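Local coordinates for choline binding protein PCPA (Streptococcus pneumoniae, PDB 4CP6), which is a pneumococcal vaccine antigen with leucine-rich repeats, probably displayed on the cell surface through choline binding, at residues A[19-31]-A[61-75]. Residues are numbered along the deposited sequence; the frame is centred on the assembly and turned at random.
Sequences IQQNNIKYKVLTV and PTKITVGDKVFTVTE
Ile64 packs between Ile19 and Tyr26 where two beta hairpins meet face to face, at the N-terminal end of a leucine-rich repeat protein. The antiparallel pairs 18-21/24-32 and 63-66/69-76 each close through their own backbone bonds; strands 24-31 and 69-75 run at 125° with axes 8.8 Å apart, so side chains rather than shared strand bonds join these segments. Strand 35-40 pairs with both 24-32 and 69-76, folding one sheet over on itself.

Followed outward, Ile64 begins with CB, 3.6 Å from Gln21 OE1. There it forks: CG2, anti to the carbonyl carbon, sits over one face of the Tyr26 ring, 3.9 Å from the centroid and 19° off the normal, the geometry of a CH-pi contact. CG1 takes the position between N and carbonyl carbon, and its CD1 lies 3.7 Å from Ile19 CG2 and also touches the root of the tyrosine ring. Tyr26 OH ends against the Pro61 ring, 3.3 Å from CG, while Val73 CG2 approaches the tyrosine obliquely.

Ile19 uses its other branch on Phe71: CD1 rests over the ring face, toward the rim. Val28 CG1 and Val31 CG2 both reach Phe71 CE1 obliquely, and Thr13 also touches this phenylalanine. Farther along, Leu29, part of a classic beta bulge with Thr30 opposite Thr37, sets CD1 against Thr74 and Glu75.

Beside the apolar packing, the extended Gln21 uses both ends of its amide. NE2 donates to Thr65 O at 2.9 Å, with an N-H...O angle of 153°; the acceptor lies nearly in the amide plane, although the donor stands above the carbonyl plane. A water donates to Gln21 OE1 and accepts from Thr65 N, 2.9 Å from that nitrogen.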
loop_
_atom_site.group_PDB
_atom_site.type_symbol
_atom_site.label_atom_id
_atom_site.label_comp_id
_atom_site.label_asym_id
_atom_site.label_seq_id
_atom_site.Cartn_x
_atom_site.Cartn_y
_atom_site.Cartn_z
ATOM N N ILE A 19 -15.547 -34.420 -5.758
ATOM C CA ILE A 19 -16.005 -35.362 -4.740
ATOM C C ILE A 19 -16.760 -34.521 -3.720
ATOM O O ILE A 19 -16.222 -33.526 -3.227
ATOM C CB ILE A 19 -14.838 -36.133 -4.085
ATOM C CG1 ILE A 19 -14.052 -36.949 -5.131
ATOM C CG2 ILE A 19 -15.357 -37.022 -2.932
ATOM C CD1 ILE A 19 -12.676 -37.350 -4.656
ATOM N N GLN A 20 -18.024 -34.869 -3.445
ATOM C CA GLN A 20 -18.825 -34.117 -2.493
ATOM C C GLN A 20 -19.130 -34.994 -1.312
ATOM O O GLN A 20 -19.696 -36.081 -1.490
ATOM C CB GLN A 20 -20.115 -33.580 -3.130
ATOM C CG GLN A 20 -20.933 -32.724 -2.165
ATOM C CD GLN A 20 -22.193 -32.196 -2.790
ATOM O OE1 GLN A 20 -22.167 -31.584 -3.853
ATOM N NE2 GLN A 20 -23.322 -32.370 -2.111
ATOM N N GLN A 21 -18.727 -34.561 -0.115
ATOM C CA GLN A 21 -18.949 -35.293 1.138
ATOM C C GLN A 21 -19.382 -34.318 2.207
ATOM O O GLN A 21 -18.725 -33.281 2.388
ATOM C CB GLN A 21 -17.683 -36.040 1.582
ATOM C CG GLN A 21 -17.218 -37.100 0.586
ATOM C CD GLN A 21 -16.074 -37.930 1.116
ATOM O OE1 GLN A 21 -15.549 -37.697 2.215
ATOM N NE2 GLN A 21 -15.695 -38.957 0.364
ATOM N N ASN A 22 -20.498 -34.635 2.914
ATOM C CA ASN A 22 -21.070 -33.799 3.970
ATOM C C ASN A 22 -21.255 -32.340 3.504
ATOM O O ASN A 22 -20.918 -31.400 4.221
ATOM C CB ASN A 22 -20.259 -33.928 5.266
ATOM C CG ASN A 22 -20.877 -33.293 6.494
ATOM O OD1 ASN A 22 -20.184 -32.658 7.295
ATOM N ND2 ASN A 22 -22.192 -33.426 6.665
ATOM N N ASN A 23 -21.747 -32.172 2.268
ATOM C CA ASN A 23 -22.034 -30.880 1.638
ATOM C C ASN A 23 -20.804 -29.954 1.530
ATOM O O ASN A 23 -20.913 -28.720 1.604
ATOM C CB ASN A 23 -23.228 -30.186 2.293
ATOM C CG ASN A 23 -24.532 -30.836 1.888
ATOM O OD1 ASN A 23 -25.098 -30.558 0.824
ATOM N ND2 ASN A 23 -25.000 -31.772 2.684
ATOM N N ILE A 24 -19.635 -30.573 1.317
ATOM C CA ILE A 24 -18.389 -29.868 1.017
ATOM C C ILE A 24 -17.892 -30.509 -0.280
ATOM O O ILE A 24 -17.745 -31.741 -0.348
ATOM C CB ILE A 24 -17.328 -29.929 2.147
ATOM C CG1 ILE A 24 -17.852 -29.255 3.445
ATOM C CG2 ILE A 24 -15.997 -29.272 1.690
ATOM C CD1 ILE A 24 -16.917 -29.310 4.689
ATOM N N LYS A 25 -17.590 -29.687 -1.289
ATOM C CA LYS A 25 -17.034 -30.173 -2.540
ATOM C C LYS A 25 -15.517 -30.101 -2.479
ATOM O O LYS A 25 -14.969 -29.129 -1.938
ATOM C CB LYS A 25 -17.528 -29.333 -3.726
ATOM C CG LYS A 25 -19.004 -29.540 -4.009
ATOM C CD LYS A 25 -19.498 -28.600 -5.105
ATOM C CE LYS A 25 -20.939 -28.857 -5.504
ATOM N NZ LYS A 25 -21.879 -28.580 -4.380
ATOM N N TYR A 26 -14.854 -31.104 -3.042
ATOM C CA TYR A 26 -13.407 -31.224 -3.161
ATOM C C TYR A 26 -13.083 -31.517 -4.615
ATOM O O TYR A 26 -13.823 -32.261 -5.273
ATOM C CB TYR A 26 -12.879 -32.375 -2.301
ATOM C CG TYR A 26 -13.213 -32.230 -0.840
ATOM C CD1 TYR A 26 -14.417 -32.709 -0.331
ATOM C CD2 TYR A 26 -12.311 -31.651 0.045
ATOM C CE1 TYR A 26 -14.717 -32.613 1.023
ATOM C CE2 TYR A 26 -12.615 -31.517 1.398
ATOM C CZ TYR A 26 -13.805 -32.029 1.889
ATOM O OH TYR A 26 -14.096 -31.895 3.228
ATOM N N LYS A 27 -11.983 -30.960 -5.133
ATOM C CA LYS A 27 -11.615 -31.219 -6.512
ATOM C C LYS A 27 -10.257 -31.894 -6.551
ATOM O O LYS A 27 -9.335 -31.425 -5.906
ATOM C CB LYS A 27 -11.640 -29.900 -7.318
ATOM C CG LYS A 27 -11.313 -30.050 -8.790
ATOM C CD LYS A 27 -11.503 -28.741 -9.514
ATOM C CE LYS A 27 -11.102 -28.862 -10.959
ATOM N NZ LYS A 27 -11.590 -27.702 -11.754
ATOM N N VAL A 28 -10.149 -33.042 -7.247
ATOM C CA VAL A 28 -8.935 -33.835 -7.334
ATOM C C VAL A 28 -7.858 -33.068 -8.076
ATOM O O VAL A 28 -8.075 -32.603 -9.207
ATOM C CB VAL A 28 -9.213 -35.222 -7.985
ATOM C CG1 VAL A 28 -7.927 -36.036 -8.092
ATOM C CG2 VAL A 28 -10.283 -35.994 -7.193
ATOM N N LEU A 29 -6.715 -32.947 -7.411
ATOM C CA LEU A 29 -5.534 -32.277 -7.958
ATOM C C LEU A 29 -4.568 -33.283 -8.560
ATOM O O LEU A 29 -4.018 -33.044 -9.644
ATOM C CB LEU A 29 -4.846 -31.428 -6.879
ATOM C CG LEU A 29 -5.646 -30.312 -6.247
ATOM C CD1 LEU A 29 -4.848 -29.698 -5.128
ATOM C CD2 LEU A 29 -6.025 -29.233 -7.269
ATOM N N THR A 30 -4.324 -34.383 -7.837
ATOM C CA THR A 30 -3.462 -35.485 -8.290
ATOM C C THR A 30 -4.064 -36.814 -7.824
ATOM O O THR A 30 -4.811 -36.866 -6.828
ATOM C CB THR A 30 -2.042 -35.407 -7.699
ATOM O OG1 THR A 30 -2.121 -35.620 -6.290
ATOM C CG2 THR A 30 -1.304 -34.085 -8.027
ATOM N N VAL A 31 -3.716 -37.899 -8.535
ATOM C CA VAL A 31 -4.143 -39.253 -8.177
ATOM C C VAL A 31 -3.200 -40.242 -8.838
ATOM O O VAL A 31 -2.881 -40.092 -10.021
ATOM C CB VAL A 31 -5.646 -39.559 -8.471
ATOM C CG1 VAL A 31 -5.946 -39.623 -9.972
ATOM C CG2 VAL A 31 -6.105 -40.846 -7.765
ATOM N N PRO A 61 -11.501 -29.990 6.966
ATOM C CA PRO A 61 -11.083 -31.394 6.912
ATOM C C PRO A 61 -9.698 -31.596 6.271
ATOM O O PRO A 61 -9.262 -30.774 5.454
ATOM C CB PRO A 61 -12.225 -32.066 6.128
ATOM C CG PRO A 61 -13.408 -31.157 6.348
ATOM C CD PRO A 61 -12.792 -29.787 6.271
ATOM N N THR A 62 -9.005 -32.674 6.642
ATOM C CA THR A 62 -7.642 -32.933 6.170
ATOM C C THR A 62 -7.519 -34.109 5.217
ATOM O O THR A 62 -6.520 -34.235 4.491
ATOM C CB THR A 62 -6.678 -33.066 7.372
ATOM O OG1 THR A 62 -5.341 -33.228 6.907
ATOM C CG2 THR A 62 -7.021 -34.249 8.306
ATOM N N LYS A 63 -8.508 -35.008 5.261
ATOM C CA LYS A 63 -8.446 -36.241 4.500
ATOM C C LYS A 63 -9.842 -36.659 4.122
ATOM O O LYS A 63 -10.775 -36.532 4.928
ATOM C CB LYS A 63 -7.812 -37.317 5.413
ATOM C CG LYS A 63 -7.593 -38.692 4.789
ATOM C CD LYS A 63 -6.830 -39.617 5.735
ATOM C CE LYS A 63 -7.713 -40.355 6.713
ATOM N NZ LYS A 63 -6.916 -41.240 7.600
ATOM N N ILE A 64 -9.993 -37.146 2.888
ATOM C CA ILE A 64 -11.266 -37.705 2.430
ATOM C C ILE A 64 -10.968 -39.051 1.808
ATOM O O ILE A 64 -9.878 -39.271 1.259
ATOM C CB ILE A 64 -12.129 -36.793 1.549
ATOM C CG1 ILE A 64 -11.475 -36.567 0.176
ATOM C CG2 ILE A 64 -12.506 -35.468 2.280
ATOM C CD1 ILE A 64 -12.390 -36.085 -0.856
ATOM N N THR A 65 -11.907 -39.985 1.962
ATOM C CA THR A 65 -11.705 -41.307 1.389
ATOM C C THR A 65 -12.833 -41.631 0.435
ATOM O O THR A 65 -13.981 -41.239 0.674
ATOM C CB THR A 65 -11.593 -42.366 2.493
ATOM O OG1 THR A 65 -12.818 -42.386 3.234
ATOM C CG2 THR A 65 -10.412 -42.120 3.417
ATOM N N VAL A 66 -12.499 -42.316 -0.669
ATOM C CA VAL A 66 -13.491 -42.748 -1.655
ATOM C C VAL A 66 -13.114 -44.191 -1.965
ATOM O O VAL A 66 -12.074 -44.438 -2.598
ATOM C CB VAL A 66 -13.545 -41.855 -2.927
ATOM C CG1 VAL A 66 -14.642 -42.327 -3.881
ATOM C CG2 VAL A 66 -13.756 -40.389 -2.555
ATOM N N GLY A 67 -13.896 -45.132 -1.428
ATOM C CA GLY A 67 -13.587 -46.552 -1.574
ATOM C C GLY A 67 -12.249 -46.853 -0.931
ATOM O O GLY A 67 -12.058 -46.546 0.246
ATOM N N ASP A 68 -11.293 -47.421 -1.701
ATOM C CA ASP A 68 -9.972 -47.729 -1.163
ATOM C C ASP A 68 -8.952 -46.617 -1.480
ATOM O O ASP A 68 -7.751 -46.827 -1.305
ATOM C CB ASP A 68 -9.465 -49.078 -1.714
ATOM C CG ASP A 68 -8.530 -49.800 -0.783
ATOM O OD1 ASP A 68 -8.493 -49.449 0.408
ATOM O OD2 ASP A 68 -7.807 -50.700 -1.252
ATOM N N LYS A 69 -9.443 -45.441 -1.904
ATOM C CA LYS A 69 -8.543 -44.318 -2.222
ATOM C C LYS A 69 -8.582 -43.281 -1.109
ATOM O O LYS A 69 -9.618 -43.055 -0.492
ATOM C CB LYS A 69 -8.911 -43.665 -3.556
ATOM C CG LYS A 69 -8.965 -44.636 -4.735
ATOM C CD LYS A 69 -9.310 -43.906 -6.016
ATOM C CE LYS A 69 -9.567 -44.881 -7.140
ATOM N NZ LYS A 69 -8.719 -44.579 -8.317
ATOM N N VAL A 70 -7.439 -42.665 -0.853
ATOM C CA VAL A 70 -7.305 -41.648 0.188
ATOM C C VAL A 70 -6.788 -40.380 -0.466
ATOM O O VAL A 70 -5.741 -40.402 -1.122
ATOM C CB VAL A 70 -6.363 -42.135 1.300
ATOM C CG1 VAL A 70 -6.147 -41.062 2.352
ATOM C CG2 VAL A 70 -6.904 -43.415 1.941
ATOM N N PHE A 71 -7.516 -39.288 -0.259
ATOM C CA PHE A 71 -7.145 -37.978 -0.813
ATOM C C PHE A 71 -6.818 -37.023 0.343
ATOM O O PHE A 71 -7.654 -36.789 1.208
ATOM C CB PHE A 71 -8.288 -37.400 -1.640
ATOM C CG PHE A 71 -8.560 -38.207 -2.884
ATOM C CD1 PHE A 71 -7.861 -37.960 -4.066
ATOM C CD2 PHE A 71 -9.509 -39.232 -2.871
ATOM C CE1 PHE A 71 -8.114 -38.717 -5.218
ATOM C CE2 PHE A 71 -9.768 -39.978 -4.020
ATOM C CZ PHE A 71 -9.042 -39.744 -5.176
ATOM N N THR A 72 -5.576 -36.524 0.381
ATOM C CA THR A 72 -5.153 -35.569 1.403
ATOM C C THR A 72 -5.580 -34.179 0.893
ATOM O O THR A 72 -5.445 -33.906 -0.304
ATOM C CB THR A 72 -3.636 -35.658 1.584
ATOM O OG1 THR A 72 -3.314 -36.976 2.076
ATOM C CG2 THR A 72 -3.117 -34.655 2.597
ATOM N N VAL A 73 -6.160 -33.362 1.787
ATOM C CA VAL A 73 -6.596 -31.992 1.436
ATOM C C VAL A 73 -5.333 -31.118 1.535
ATOM O O VAL A 73 -4.834 -30.872 2.655
ATOM C CB VAL A 73 -7.723 -31.475 2.363
ATOM C CG1 VAL A 73 -8.177 -30.077 1.939
ATOM C CG2 VAL A 73 -8.923 -32.442 2.371
ATOM N N THR A 74 -4.773 -30.712 0.374
ATOM C CA THR A 74 -3.509 -29.961 0.353
ATOM C C THR A 74 -3.689 -28.481 0.040
ATOM O O THR A 74 -2.722 -27.713 0.156
ATOM C CB THR A 74 -2.562 -30.609 -0.663
ATOM O OG1 THR A 74 -3.209 -30.639 -1.929
ATOM C CG2 THR A 74 -2.170 -32.058 -0.277
ATOM N N GLU A 75 -4.872 -28.084 -0.428
ATOM C CA GLU A 75 -5.094 -26.688 -0.805
ATOM C C GLU A 75 -6.461 -26.205 -0.442
ATOM O O GLU A 75 -7.427 -26.981 -0.457
ATOM C CB GLU A 75 -4.884 -26.494 -2.324
ATOM C CG GLU A 75 -3.528 -26.986 -2.811
ATOM C CD GLU A 75 -3.117 -26.560 -4.198
ATOM O OE1 GLU A 75 -3.805 -25.692 -4.780
ATOM O OE2 GLU A 75 -2.117 -27.114 -4.713
HETATM O O HOH W 1 -14.158 -39.472 3.645
#